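Local coordinates for protein phosphorylated carbohydrates phosphatase TM_1254 (PDB 3KBB) that dephosphorylates phosphorylated sugars such as erythrose 4-phosphate, fructose 6-phosphate, 2-deoxyglucose 6-phosphate and mannose 6-phosphate, using a divalent metal ion, at residues Arg77-Leu82 with Leu115-Arg120; Glu91-Val96 with Leu121-Tyr126; Phe95-Ser98 with Lys102-Leu105; Val161-Ser166 with Leu209-Glu214. All coordinates share one frame; numbering follows the deposited sequence.

Contacts 2, 3 and 4 lie in the Rossmann-like core, whereas contact 1 is where the helical cap touches it. Contacts 2 and 3 share Phe-95 and Val-96 of helix 89-98, their centres about 7 Å apart. Helix 208-215 of contact 4 meets the same two residues, with the centres of contacts 3 and 4 about 11 Å apart. Helix 111-120 of contact 1 runs directly into the loop of contact 2. Side chain to side chain, Phe-163 of contact 4 is about 6 Å from Asp-7, the probable nucleophile, Arg-117 of contact 1 about 9 Å, and Leu-93 and Leu-103 about 11 Å each. The Arg-117 side chain is also about 6 Å from a bound sulfate.

Contact 1: residues Arg77-Leu82 with Leu115-Arg120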
loop_
_atom_site.group_PDB
_atom_site.type_symbol
_atom_site.label_atom_id
_atom_site.label_comp_id
_atom_site.label_asym_id
_atom_site.label_seq_id
_atom_site.Cartn_x
_atom_site.Cartn_y
_atom_site.Cartn_z
ATOM N N ARG A 77 9.581 -8.536 -12.207
ATOM C CA ARG A 77 10.201 -7.853 -13.328
ATOM C C ARG A 77 9.567 -6.499 -13.561
ATOM O O ARG A 77 10.278 -5.499 -13.696
ATOM C CB ARG A 77 10.065 -8.691 -14.591
ATOM C CG ARG A 77 10.873 -9.974 -14.572
ATOM C CD ARG A 77 10.878 -10.622 -15.949
ATOM N NE ARG A 77 11.031 -12.076 -15.892
ATOM C CZ ARG A 77 12.190 -12.722 -15.782
ATOM N NH1 ARG A 77 13.339 -12.054 -15.702
ATOM N NH2 ARG A 77 12.200 -14.049 -15.747
ATOM N N VAL A 78 8.237 -6.480 -13.627
ATOM C CA VAL A 78 7.502 -5.251 -13.854
ATOM C C VAL A 78 7.779 -4.262 -12.715
ATOM O O VAL A 78 8.072 -3.088 -12.981
ATOM C CB VAL A 78 5.976 -5.499 -14.053
ATOM C CG1 VAL A 78 5.204 -4.189 -14.180
ATOM C CG2 VAL A 78 5.731 -6.364 -15.307
ATOM N N PHE A 79 7.699 -4.733 -11.463
ATOM C CA PHE A 79 7.847 -3.825 -10.301
ATOM C C PHE A 79 9.270 -3.309 -10.286
ATOM O O PHE A 79 9.523 -2.098 -10.160
ATOM C CB PHE A 79 7.520 -4.525 -8.978
ATOM C CG PHE A 79 6.046 -4.797 -8.760
ATOM C CD1 PHE A 79 5.091 -4.513 -9.740
ATOM C CD2 PHE A 79 5.619 -5.355 -7.569
ATOM C CE1 PHE A 79 3.741 -4.784 -9.536
ATOM C CE2 PHE A 79 4.268 -5.648 -7.365
ATOM C CZ PHE A 79 3.329 -5.348 -8.337
ATOM N N SER A 80 10.208 -4.231 -10.461
ATOM C CA SER A 80 11.604 -3.862 -10.537
ATOM C C SER A 80 11.840 -2.806 -11.614
ATOM O O SER A 80 12.522 -1.811 -11.371
ATOM C CB SER A 80 12.475 -5.101 -10.763
ATOM O OG SER A 80 13.750 -4.717 -11.257
ATOM N N GLU A 81 11.247 -2.995 -12.790
ATOM C CA GLU A 81 11.444 -2.052 -13.894
ATOM C C GLU A 81 10.716 -0.716 -13.669
ATOM O O GLU A 81 11.291 0.361 -13.882
ATOM C CB GLU A 81 11.016 -2.665 -15.235
ATOM C CG GLU A 81 11.558 -1.901 -16.475
ATOM C CD GLU A 81 10.778 -2.170 -17.763
ATOM O OE1 GLU A 81 10.390 -3.342 -18.023
ATOM O OE2 GLU A 81 10.553 -1.192 -18.518
ATOM N N LEU A 82 9.469 -0.775 -13.218
ATOM C CA LEU A 82 8.595 0.401 -13.334
ATOM C C LEU A 82 8.097 1.009 -12.025
ATOM O O LEU A 82 7.490 2.084 -12.047
ATOM C CB LEU A 82 7.404 0.093 -14.251
ATOM C CG LEU A 82 7.709 -0.110 -15.752
ATOM C CD1 LEU A 82 6.498 -0.719 -16.433
ATOM C CD2 LEU A 82 8.133 1.178 -16.442
ATOM N N LEU A 115 9.673 -5.448 2.327
ATOM C CA LEU A 115 11.043 -4.945 2.445
ATOM C C LEU A 115 11.789 -4.918 1.123
ATOM O O LEU A 115 12.583 -3.998 0.897
ATOM C CB LEU A 115 11.833 -5.735 3.516
ATOM C CG LEU A 115 11.383 -5.474 4.964
ATOM C CD1 LEU A 115 12.072 -6.458 5.976
ATOM C CD2 LEU A 115 11.653 -4.038 5.401
ATOM N N GLU A 116 11.556 -5.896 0.251
ATOM C CA GLU A 116 12.182 -5.959 -1.083
ATOM C C GLU A 116 11.862 -4.662 -1.852
ATOM O O GLU A 116 12.730 -3.988 -2.431
ATOM C CB GLU A 116 11.616 -7.156 -1.858
ATOM C CG GLU A 116 12.026 -8.541 -1.367
ATOM C CD GLU A 116 11.417 -9.686 -2.184
ATOM O OE1 GLU A 116 10.965 -9.443 -3.330
ATOM O OE2 GLU A 116 11.381 -10.836 -1.673
ATOM N N ARG A 117 10.567 -4.318 -1.852
ATOM C CA ARG A 117 10.086 -3.102 -2.551
ATOM C C ARG A 117 10.708 -1.848 -1.974
ATOM O O ARG A 117 11.238 -1.009 -2.700
ATOM C CB ARG A 117 8.566 -2.972 -2.450
ATOM C CG ARG A 117 7.778 -3.874 -3.371
ATOM C CD ARG A 117 6.296 -3.532 -3.287
ATOM N NE ARG A 117 5.484 -4.732 -3.446
ATOM C CZ ARG A 117 4.235 -4.869 -3.037
ATOM N NH1 ARG A 117 3.605 -3.873 -2.410
ATOM N NH2 ARG A 117 3.625 -6.027 -3.243
ATOM N N LEU A 118 10.650 -1.718 -0.656
ATOM C CA LEU A 118 11.170 -0.527 -0.007
ATOM C C LEU A 118 12.667 -0.400 -0.246
ATOM O O LEU A 118 13.188 0.706 -0.401
ATOM C CB LEU A 118 10.916 -0.591 1.496
ATOM C CG LEU A 118 9.468 -0.420 1.952
ATOM C CD1 LEU A 118 9.411 -0.759 3.427
ATOM C CD2 LEU A 118 9.009 1.022 1.679
ATOM N N ARG A 119 13.375 -1.528 -0.207
ATOM C CA ARG A 119 14.834 -1.503 -0.423
ATOM C C ARG A 119 15.189 -1.043 -1.833
ATOM O O ARG A 119 16.092 -0.210 -2.006
ATOM C CB ARG A 119 15.477 -2.855 -0.104
ATOM C CG ARG A 119 17.018 -2.767 0.084
ATOM C CD ARG A 119 17.604 -4.107 0.596
ATOM N NE ARG A 119 18.979 -3.989 1.110
ATOM C CZ ARG A 119 19.297 -3.558 2.337
ATOM N NH1 ARG A 119 18.344 -3.183 3.183
ATOM N NH2 ARG A 119 20.567 -3.486 2.714
ATOM N N ARG A 120 14.479 -1.559 -2.832
ATOM C CA ARG A 120 14.690 -1.178 -4.226
ATOM C C ARG A 120 14.491 0.320 -4.384
ATOM O O ARG A 120 15.179 0.950 -5.184
ATOM C CB ARG A 120 13.693 -1.915 -5.118
ATOM C CG ARG A 120 14.121 -2.164 -6.558
ATOM C CD ARG A 120 13.109 -3.099 -7.275
ATOM N NE ARG A 120 13.228 -4.544 -6.998
ATOM C CZ ARG A 120 12.211 -5.330 -6.622
ATOM N NH1 ARG A 120 10.989 -4.826 -6.446
ATOM N NH2 ARG A 120 12.405 -6.631 -6.415
#
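Arg-120 reaches from helix 111-120 across to Ser-80 on helix 64-82 and lays its guanidinium against it. The chain first runs out extended and then turns at its third torsion (chi3 -79°). That bend sets CD 3.7 Å from Ser-80 CA and swings the flat group round, with Ser-80 CB over one of its faces, 3.9 Å from Arg-120 NE. Serine suits the spot because a side chain this small lets the arginine come down almost onto the helix backbone. Arg-120 NH1 also comes within 4.3 Å of Phe-79 CB.

Phe-79 fills the deeper part of the contact. Its side chain sets out toward the other helix, and the ring lies beside Arg-117, where CD2 is 4.2 Å from NE of the arginine. Ring and guanidinium planes stand at 90° and the approach is a slanting one, so this is loose van der Waals contact rather than stacking, and its detail is doubtful because Arg-117 has a second conformer. The charge of Arg-117 is met by a salt bridge to Glu-113, one turn back on its own helix.

With no hydrogen bond across, and the axes of the two short segments 10.8 Å apart at their closest, crossing at -24°, long arginines do the spanning that short side chains could not. The Arg-117 side chain lies about 6 Å from a bound sulfate, probably from the crystallisation liquor, and about 9 Å from that of Asp-7, the nucleophile by similarity. The contact joins helical cap to Rossmann-like core, the two-part build of HAD phosphatases of the beta-phosphoglucomutase type.

Contact 2: residues Glu91-Val96 with Leu121-Tyr126; sequences EALEFV and LDLEKY
Leu-93 and Tyr-126 each carry CG anti to the carbonyl carbon (chi1 -60° and -56°), and these two choices bring the base of the leucine over the phenol ring. Leu-93 CB sits 4.3 Å from the centroid of the Tyr-126 ring and 22° off its normal, a CH-pi contact over the face. The two side chains cross at about a right angle, and the branch runs on along the rim, where CD1 comes to 3.7 Å from Tyr-126 CD2. Beyond it CD1 meets Leu-123 CD2 at 4.2 Å. A branched leucine suits this place, since one methyl serves both ring and second leucine. The opposite face of the ring is covered toward its rim by Lys-125 CG. Lys-125 sends its amine on to Asp-122, in a salt bridge of 2.8 Å between NZ and OD2; Asp-122, with its positive phi, ends helix 111-120 in a Schellman motif.

Glu-94 stretches back along helix 89-98, toward its N-terminal end, to the hydroxyl side of the tyrosine, and its CG lies 3.7 Å from Tyr-126 CE1. A water donates to Glu-94 OE2 at 2.7 Å and lies so close to Tyr-126 OH that this second bond is doubtful in detail; Arg-90 hydrogen-bonds the hydroxyl directly and also holds the carbonyls of Leu-121 and Asp-122. The tyrosine is therefore amphipathic: its ring seals the apolar seam between helix and loop, while its hydroxyl joins a polar network at the rim, which probably fixes where the far end of the ring lies; Leu-93 and Lys-125 on its two faces limit its turning.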
loop_
_atom_site.group_PDB
_atom_site.type_symbol
_atom_site.label_atom_id
_atom_site.label_comp_id
_atom_site.label_asym_id
_atom_site.label_seq_id
_atom_site.Cartn_x
_atom_site.Cartn_y
_atom_site.Cartn_z
ATOM N N GLU A 91 10.424 13.675 0.368
ATOM C CA GLU A 91 10.608 14.976 1.033
ATOM C C GLU A 91 9.802 15.000 2.337
ATOM O O GLU A 91 10.187 15.622 3.336
ATOM C CB GLU A 91 10.146 16.118 0.092
ATOM C CG GLU A 91 11.097 17.327 0.062
ATOM C CD GLU A 91 10.631 18.502 -0.835
ATOM O OE1 GLU A 91 10.096 18.252 -1.945
ATOM O OE2 GLU A 91 10.840 19.682 -0.423
ATOM N N ALA A 92 8.647 14.343 2.305
ATOM C CA ALA A 92 7.788 14.242 3.460
ATOM C C ALA A 92 8.436 13.383 4.529
ATOM O O ALA A 92 8.426 13.762 5.696
ATOM C CB ALA A 92 6.449 13.656 3.061
ATOM N N LEU A 93 9.010 12.242 4.136
ATOM C CA LEU A 93 9.717 11.385 5.110
ATOM C C LEU A 93 10.931 12.118 5.695
ATOM O O LEU A 93 11.166 12.099 6.919
ATOM C CB LEU A 93 10.157 10.068 4.467
ATOM C CG LEU A 93 9.037 9.182 3.890
ATOM C CD1 LEU A 93 9.670 7.947 3.270
ATOM C CD2 LEU A 93 8.125 8.795 5.002
ATOM N N GLU A 94 11.682 12.766 4.808
ATOM C CA GLU A 94 12.821 13.593 5.257
ATOM C C GLU A 94 12.374 14.673 6.251
ATOM O O GLU A 94 13.037 14.912 7.262
ATOM C CB GLU A 94 13.524 14.191 4.041
ATOM C CG GLU A 94 14.348 13.200 3.264
ATOM C CD GLU A 94 14.882 13.786 1.976
ATOM O OE1 GLU A 94 14.400 14.879 1.567
ATOM O OE2 GLU A 94 15.763 13.145 1.354
ATOM N N PHE A 95 11.237 15.316 5.986
ATOM C CA PHE A 95 10.747 16.343 6.884
ATOM C C PHE A 95 10.421 15.819 8.290
ATOM O O PHE A 95 10.808 16.439 9.299
ATOM C CB PHE A 95 9.532 17.095 6.267
ATOM C CG PHE A 95 9.013 18.211 7.136
ATOM C CD1 PHE A 95 9.730 19.413 7.253
ATOM C CD2 PHE A 95 7.827 18.062 7.850
ATOM C CE1 PHE A 95 9.237 20.443 8.077
ATOM C CE2 PHE A 95 7.324 19.066 8.661
ATOM C CZ PHE A 95 8.055 20.280 8.778
ATOM N N VAL A 96 9.694 14.697 8.382
ATOM C CA VAL A 96 9.403 14.132 9.709
ATOM C C VAL A 96 10.709 13.866 10.474
ATOM O O VAL A 96 10.797 14.173 11.675
ATOM C CB VAL A 96 8.592 12.796 9.634
ATOM C CG1 VAL A 96 8.314 12.288 11.029
ATOM C CG2 VAL A 96 7.260 13.061 8.860
ATOM N N LEU A 121 13.564 0.898 -3.611
ATOM C CA LEU A 121 13.245 2.323 -3.748
ATOM C C LEU A 121 14.034 3.181 -2.772
ATOM O O LEU A 121 13.880 4.389 -2.762
ATOM C CB LEU A 121 11.735 2.572 -3.600
ATOM C CG LEU A 121 10.833 1.935 -4.664
ATOM C CD1 LEU A 121 9.385 2.258 -4.341
ATOM C CD2 LEU A 121 11.197 2.408 -6.062
ATOM N N ASP A 122 14.888 2.547 -1.973
ATOM C CA ASP A 122 15.666 3.238 -0.941
ATOM C C ASP A 122 14.800 4.102 0.003
ATOM O O ASP A 122 15.136 5.246 0.295
ATOM C CB ASP A 122 16.795 4.084 -1.574
ATOM C CG ASP A 122 17.783 4.582 -0.557
ATOM O OD1 ASP A 122 18.032 3.871 0.440
ATOM O OD2 ASP A 122 18.296 5.715 -0.714
ATOM N N LEU A 123 13.668 3.546 0.446
ATOM C CA LEU A 123 12.752 4.241 1.383
ATOM C C LEU A 123 12.788 3.572 2.743
ATOM O O LEU A 123 12.279 4.103 3.719
ATOM C CB LEU A 123 11.311 4.250 0.840
ATOM C CG LEU A 123 10.985 4.978 -0.469
ATOM C CD1 LEU A 123 9.497 4.749 -0.886
ATOM C CD2 LEU A 123 11.280 6.441 -0.340
ATOM N N GLU A 124 13.453 2.413 2.820
ATOM C CA GLU A 124 13.496 1.660 4.053
ATOM C C GLU A 124 14.272 2.376 5.167
ATOM O O GLU A 124 13.922 2.309 6.331
ATOM C CB GLU A 124 14.125 0.318 3.742
ATOM C CG GLU A 124 13.706 -0.791 4.618
ATOM C CD GLU A 124 14.454 -2.014 4.231
ATOM O OE1 GLU A 124 14.108 -2.588 3.173
ATOM O OE2 GLU A 124 15.421 -2.357 4.956
ATOM N N LYS A 125 15.322 3.104 4.799
ATOM C CA LYS A 125 16.172 3.760 5.782
ATOM C C LYS A 125 15.512 4.828 6.669
ATOM O O LYS A 125 16.018 5.163 7.765
ATOM C CB LYS A 125 17.367 4.380 5.046
ATOM C CG LYS A 125 16.964 5.455 4.046
ATOM C CD LYS A 125 18.172 6.035 3.308
ATOM C CE LYS A 125 17.689 7.105 2.377
ATOM N NZ LYS A 125 18.715 7.560 1.393
ATOM N N TYR A 126 14.378 5.380 6.236
ATOM C CA TYR A 126 13.704 6.394 7.052
ATOM C C TYR A 126 12.984 5.949 8.320
ATOM O O TYR A 126 12.749 6.747 9.262
ATOM C CB TYR A 126 12.735 7.218 6.184
ATOM C CG TYR A 126 13.410 7.854 5.016
ATOM C CD1 TYR A 126 14.188 9.000 5.199
ATOM C CD2 TYR A 126 13.329 7.292 3.745
ATOM C CE1 TYR A 126 14.829 9.583 4.125
ATOM C CE2 TYR A 126 13.995 7.889 2.638
ATOM C CZ TYR A 126 14.733 9.044 2.872
ATOM O OH TYR A 126 15.391 9.661 1.836
HETATM O O HOH W 1 17.304 11.223 2.465
#

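Contact 3: residues Phe95-Ser98 with Lys102-Leu105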
loop_
_atom_site.group_PDB
_atom_site.type_symbol
_atom_site.label_atom_id
_atom_site.label_comp_id
_atom_site.label_asym_id
_atom_site.label_seq_id
_atom_site.Cartn_x
_atom_site.Cartn_y
_atom_site.Cartn_z
ATOM N N PHE A 95 11.237 15.316 5.986
ATOM C CA PHE A 95 10.747 16.343 6.884
ATOM C C PHE A 95 10.421 15.819 8.290
ATOM O O PHE A 95 10.808 16.439 9.299
ATOM C CB PHE A 95 9.532 17.095 6.267
ATOM C CG PHE A 95 9.013 18.211 7.136
ATOM C CD1 PHE A 95 9.730 19.413 7.253
ATOM C CD2 PHE A 95 7.827 18.062 7.850
ATOM C CE1 PHE A 95 9.237 20.443 8.077
ATOM C CE2 PHE A 95 7.324 19.066 8.661
ATOM C CZ PHE A 95 8.055 20.280 8.778
ATOM N N VAL A 96 9.694 14.697 8.382
ATOM C CA VAL A 96 9.403 14.132 9.709
ATOM C C VAL A 96 10.709 13.866 10.474
ATOM O O VAL A 96 10.797 14.173 11.675
ATOM C CB VAL A 96 8.592 12.796 9.634
ATOM C CG1 VAL A 96 8.314 12.288 11.029
ATOM C CG2 VAL A 96 7.260 13.061 8.860
ATOM N N LYS A 97 11.697 13.296 9.795
ATOM C CA LYS A 97 12.975 13.002 10.472
ATOM C C LYS A 97 13.656 14.303 10.917
ATOM O O LYS A 97 14.209 14.379 12.029
ATOM C CB LYS A 97 13.911 12.130 9.631
ATOM C CG LYS A 97 13.415 10.661 9.493
ATOM C CD LYS A 97 12.746 10.106 10.779
ATOM C CE LYS A 97 13.705 9.915 11.984
ATOM N NZ LYS A 97 12.962 9.611 13.266
ATOM N N SER A 98 13.552 15.328 10.070
ATOM C CA SER A 98 14.129 16.671 10.393
ATOM C C SER A 98 13.548 17.254 11.681
ATOM O O SER A 98 14.200 18.092 12.342
ATOM C CB SER A 98 13.928 17.647 9.226
ATOM O OG SER A 98 12.624 18.265 9.257
ATOM N N LYS A 102 9.213 10.379 15.396
ATOM C CA LYS A 102 9.360 8.978 14.963
ATOM C C LYS A 102 8.532 8.734 13.721
ATOM O O LYS A 102 7.457 9.364 13.555
ATOM C CB LYS A 102 8.833 8.060 16.050
ATOM C CG LYS A 102 9.807 7.911 17.227
ATOM C CD LYS A 102 9.192 7.030 18.290
ATOM C CE LYS A 102 10.076 6.964 19.519
ATOM N NZ LYS A 102 9.657 5.800 20.333
ATOM N N LEU A 103 9.010 7.829 12.866
ATOM C CA LEU A 103 8.386 7.572 11.570
ATOM C C LEU A 103 8.090 6.093 11.527
ATOM O O LEU A 103 8.986 5.285 11.834
ATOM C CB LEU A 103 9.350 7.926 10.445
ATOM C CG LEU A 103 8.992 8.139 8.975
ATOM C CD1 LEU A 103 7.692 8.953 8.805
ATOM C CD2 LEU A 103 10.161 8.855 8.205
ATOM N N ALA A 104 6.857 5.739 11.174
ATOM C CA ALA A 104 6.505 4.328 11.133
ATOM C C ALA A 104 5.815 3.992 9.811
ATOM O O ALA A 104 5.171 4.856 9.195
ATOM C CB ALA A 104 5.597 3.944 12.274
ATOM N N LEU A 105 5.916 2.716 9.441
ATOM C CA LEU A 105 5.268 2.154 8.263
ATOM C C LEU A 105 4.297 1.079 8.751
ATOM O O LEU A 105 4.634 0.294 9.650
ATOM C CB LEU A 105 6.321 1.460 7.400
ATOM C CG LEU A 105 5.585 0.902 6.194
ATOM C CD1 LEU A 105 5.432 1.952 5.104
ATOM C CD2 LEU A 105 6.209 -0.386 5.683
#
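Lys-102, which opens the strand, meets helix 89-98 through its backbone. Its carbonyl O is 4.0 Å from Val-96 CG1, and its CA is the same distance from Lys-97 NZ. Its own side chain starts away from the helix and hydrogen-bonds the carbonyl of Leu-153 on helix 144-153, at the far side of the sheet.

Leu-103 follows and faces the helix. With CG anti to the backbone N (chi1 -164°), its two methyls divide between neighbouring helix residues: CD1 lies 4.0 Å from Val-96 CB, close to both valine methyls as well, and CD2 lies 3.9 Å from Lys-97 CD. The compact valine lets the strand come near, while the lysine contributes its aliphatic part; bent at chi2 and chi3, that chain curls over the leucine and brings its amine back toward the start of the strand. There NZ forms a salt bridge with Asp-128 and a hydrogen bond with the Ile-101 carbonyl. Ala-104, next in line, turns to helix 144-153, as expected for a strand packed on both faces. This helix-turn-strand step is a standard element of the Rossmann-like HAD core.

Chemically, Lys-97 plays two parts, apolar along its methylenes and charged at its tip. Because Asp-128 OD2 also accepts the backbone N-H of Leu-103, one carboxylate oxygen links helix, strand and the loop leading to strand 129-131.

Contact 4: residues Val161-Ser166 with Leu209-Glu214; sequences VVFEDS and LNVLKE
Phe-163 sets out from strand 160-164 toward helix 208-215 and meets it with the far edge of its ring. CZ and CE2 do the touching: CE2 is 3.7 Å from Leu-212 CD2, and CZ is 4.0 Å from Val-211 CG1. Both methyls lie near the plane of the ring. Val-211 approaches head-on, from the direction opposite to the phenylalanine, whereas Leu-212 slants across: chi1 (-63°) puts CG anti to the carbonyl carbon and on the side of the ring, and chi2 then brings CD2 to its edge. A long flat residue suits the strand here, since it spans the gap to the helix; its ring also meets those of Phe-6 and Tyr-182, from the strands on either side of it in the sheet, at plane angles of about 25° and 20°.

These pieces belong to the Rossmann-like core of HAD enzymes, with the C-terminal helix packed over one face of the parallel sheet. Leu-212 also touches Phe-95 and Val-96 of helix 89-98, so it wedges between that helix and the sheet.

Just past Phe-163 come Glu-164 and Asp-165, both close to Asp-7, consistent with HAD motif IV, whose acidic residues take part in metal binding in relatives such as beta-phosphoglucomutase. Asp-165 N donates to Glu-164 OE1 at 2.9 Å, and Ser-166 caps the following helix at Gly-169 N.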
loop_
_atom_site.group_PDB
_atom_site.type_symbol
_atom_site.label_atom_id
_atom_site.label_comp_id
_atom_site.label_asym_id
_atom_site.label_seq_id
_atom_site.Cartn_x
_atom_site.Cartn_y
_atom_site.Cartn_z
ATOM N N VAL A 161 -0.066 11.032 13.498
ATOM C CA VAL A 161 -0.805 11.340 12.257
ATOM C C VAL A 161 -0.637 10.116 11.347
ATOM O O VAL A 161 0.439 9.530 11.298
ATOM C CB VAL A 161 -0.191 12.555 11.538
ATOM C CG1 VAL A 161 -0.900 12.785 10.177
ATOM C CG2 VAL A 161 -0.361 13.783 12.382
ATOM N N VAL A 162 -1.713 9.695 10.670
ATOM C CA VAL A 162 -1.645 8.523 9.784
ATOM C C VAL A 162 -1.980 8.954 8.363
ATOM O O VAL A 162 -2.886 9.776 8.191
ATOM C CB VAL A 162 -2.713 7.474 10.254
ATOM C CG1 VAL A 162 -2.901 6.327 9.207
ATOM C CG2 VAL A 162 -2.296 6.848 11.577
ATOM N N PHE A 163 -1.301 8.393 7.369
ATOM C CA PHE A 163 -1.626 8.587 5.942
ATOM C C PHE A 163 -2.040 7.236 5.388
ATOM O O PHE A 163 -1.229 6.273 5.294
ATOM C CB PHE A 163 -0.420 9.170 5.192
ATOM C CG PHE A 163 -0.143 10.587 5.591
ATOM C CD1 PHE A 163 -0.881 11.629 5.009
ATOM C CD2 PHE A 163 0.751 10.880 6.625
ATOM C CE1 PHE A 163 -0.678 12.937 5.414
ATOM C CE2 PHE A 163 0.952 12.194 7.066
ATOM C CZ PHE A 163 0.218 13.237 6.461
ATOM N N GLU A 164 -3.324 7.151 5.042
ATOM C CA GLU A 164 -3.913 5.893 4.676
ATOM C C GLU A 164 -4.558 6.012 3.305
ATOM O O GLU A 164 -4.852 7.092 2.869
ATOM C CB GLU A 164 -4.949 5.449 5.710
ATOM C CG GLU A 164 -4.479 4.266 6.597
ATOM C CD GLU A 164 -4.303 2.939 5.824
ATOM O OE1 GLU A 164 -4.633 2.880 4.633
ATOM O OE2 GLU A 164 -3.821 1.951 6.407
ATOM N N ASP A 165 -4.804 4.912 2.619
ATOM C CA ASP A 165 -5.321 5.026 1.251
ATOM C C ASP A 165 -6.482 4.063 0.984
ATOM O O ASP A 165 -6.989 4.001 -0.136
ATOM C CB ASP A 165 -4.207 4.872 0.229
ATOM C CG ASP A 165 -3.953 3.428 -0.151
ATOM O OD1 ASP A 165 -3.980 2.566 0.749
ATOM O OD2 ASP A 165 -3.817 3.140 -1.391
ATOM N N SER A 166 -6.894 3.309 1.991
ATOM C CA SER A 166 -8.095 2.438 1.803
ATOM C C SER A 166 -9.138 2.613 2.907
ATOM O O SER A 166 -8.810 2.980 4.037
ATOM C CB SER A 166 -7.673 0.975 1.732
ATOM O OG SER A 166 -7.343 0.481 3.012
ATOM N N LEU A 209 3.631 16.629 2.249
ATOM C CA LEU A 209 4.642 17.504 2.855
ATOM C C LEU A 209 4.038 18.764 3.482
ATOM O O LEU A 209 4.296 19.068 4.627
ATOM C CB LEU A 209 5.727 17.841 1.830
ATOM C CG LEU A 209 6.775 18.860 2.324
ATOM C CD1 LEU A 209 7.555 18.414 3.553
ATOM C CD2 LEU A 209 7.702 19.112 1.194
ATOM N N ASN A 210 3.203 19.492 2.738
ATOM C CA ASN A 210 2.559 20.669 3.305
ATOM C C ASN A 210 1.605 20.374 4.467
ATOM O O ASN A 210 1.523 21.154 5.435
ATOM C CB ASN A 210 1.891 21.522 2.207
ATOM C CG ASN A 210 2.905 22.184 1.278
ATOM O OD1 ASN A 210 4.073 22.379 1.633
ATOM N ND2 ASN A 210 2.455 22.537 0.080
ATOM N N VAL A 211 0.914 19.233 4.423
ATOM C CA VAL A 211 0.181 18.813 5.617
ATOM C C VAL A 211 1.115 18.707 6.834
ATOM O O VAL A 211 0.794 19.193 7.915
ATOM C CB VAL A 211 -0.577 17.487 5.404
ATOM C CG1 VAL A 211 -1.151 17.001 6.741
ATOM C CG2 VAL A 211 -1.691 17.703 4.386
ATOM N N LEU A 212 2.259 18.055 6.666
ATOM C CA LEU A 212 3.163 17.872 7.808
ATOM C C LEU A 212 3.679 19.218 8.319
ATOM O O LEU A 212 3.780 19.407 9.522
ATOM C CB LEU A 212 4.325 16.937 7.470
ATOM C CG LEU A 212 3.782 15.533 7.141
ATOM C CD1 LEU A 212 4.919 14.691 6.575
ATOM C CD2 LEU A 212 3.145 14.917 8.352
ATOM N N LYS A 213 3.988 20.138 7.394
ATOM C CA LYS A 213 4.481 21.477 7.789
ATOM C C LYS A 213 3.397 22.208 8.618
ATOM O O LYS A 213 3.686 22.943 9.572
ATOM C CB LYS A 213 4.906 22.267 6.544
ATOM C CG LYS A 213 6.157 21.760 5.883
ATOM C CD LYS A 213 6.538 22.657 4.713
ATOM C CE LYS A 213 7.951 22.355 4.251
ATOM N NZ LYS A 213 8.284 23.196 3.072
ATOM N N GLU A 214 2.134 21.946 8.303
ATOM C CA GLU A 214 1.015 22.522 9.019
ATOM C C GLU A 214 0.855 21.921 10.422
ATOM O O GLU A 214 0.659 22.665 11.395
ATOM C CB GLU A 214 -0.278 22.330 8.203
ATOM C CG GLU A 214 -1.584 22.841 8.893
ATOM C CD GLU A 214 -2.863 22.164 8.348
ATOM O OE1 GLU A 214 -2.778 21.375 7.361
ATOM O OE2 GLU A 214 -3.953 22.421 8.927
#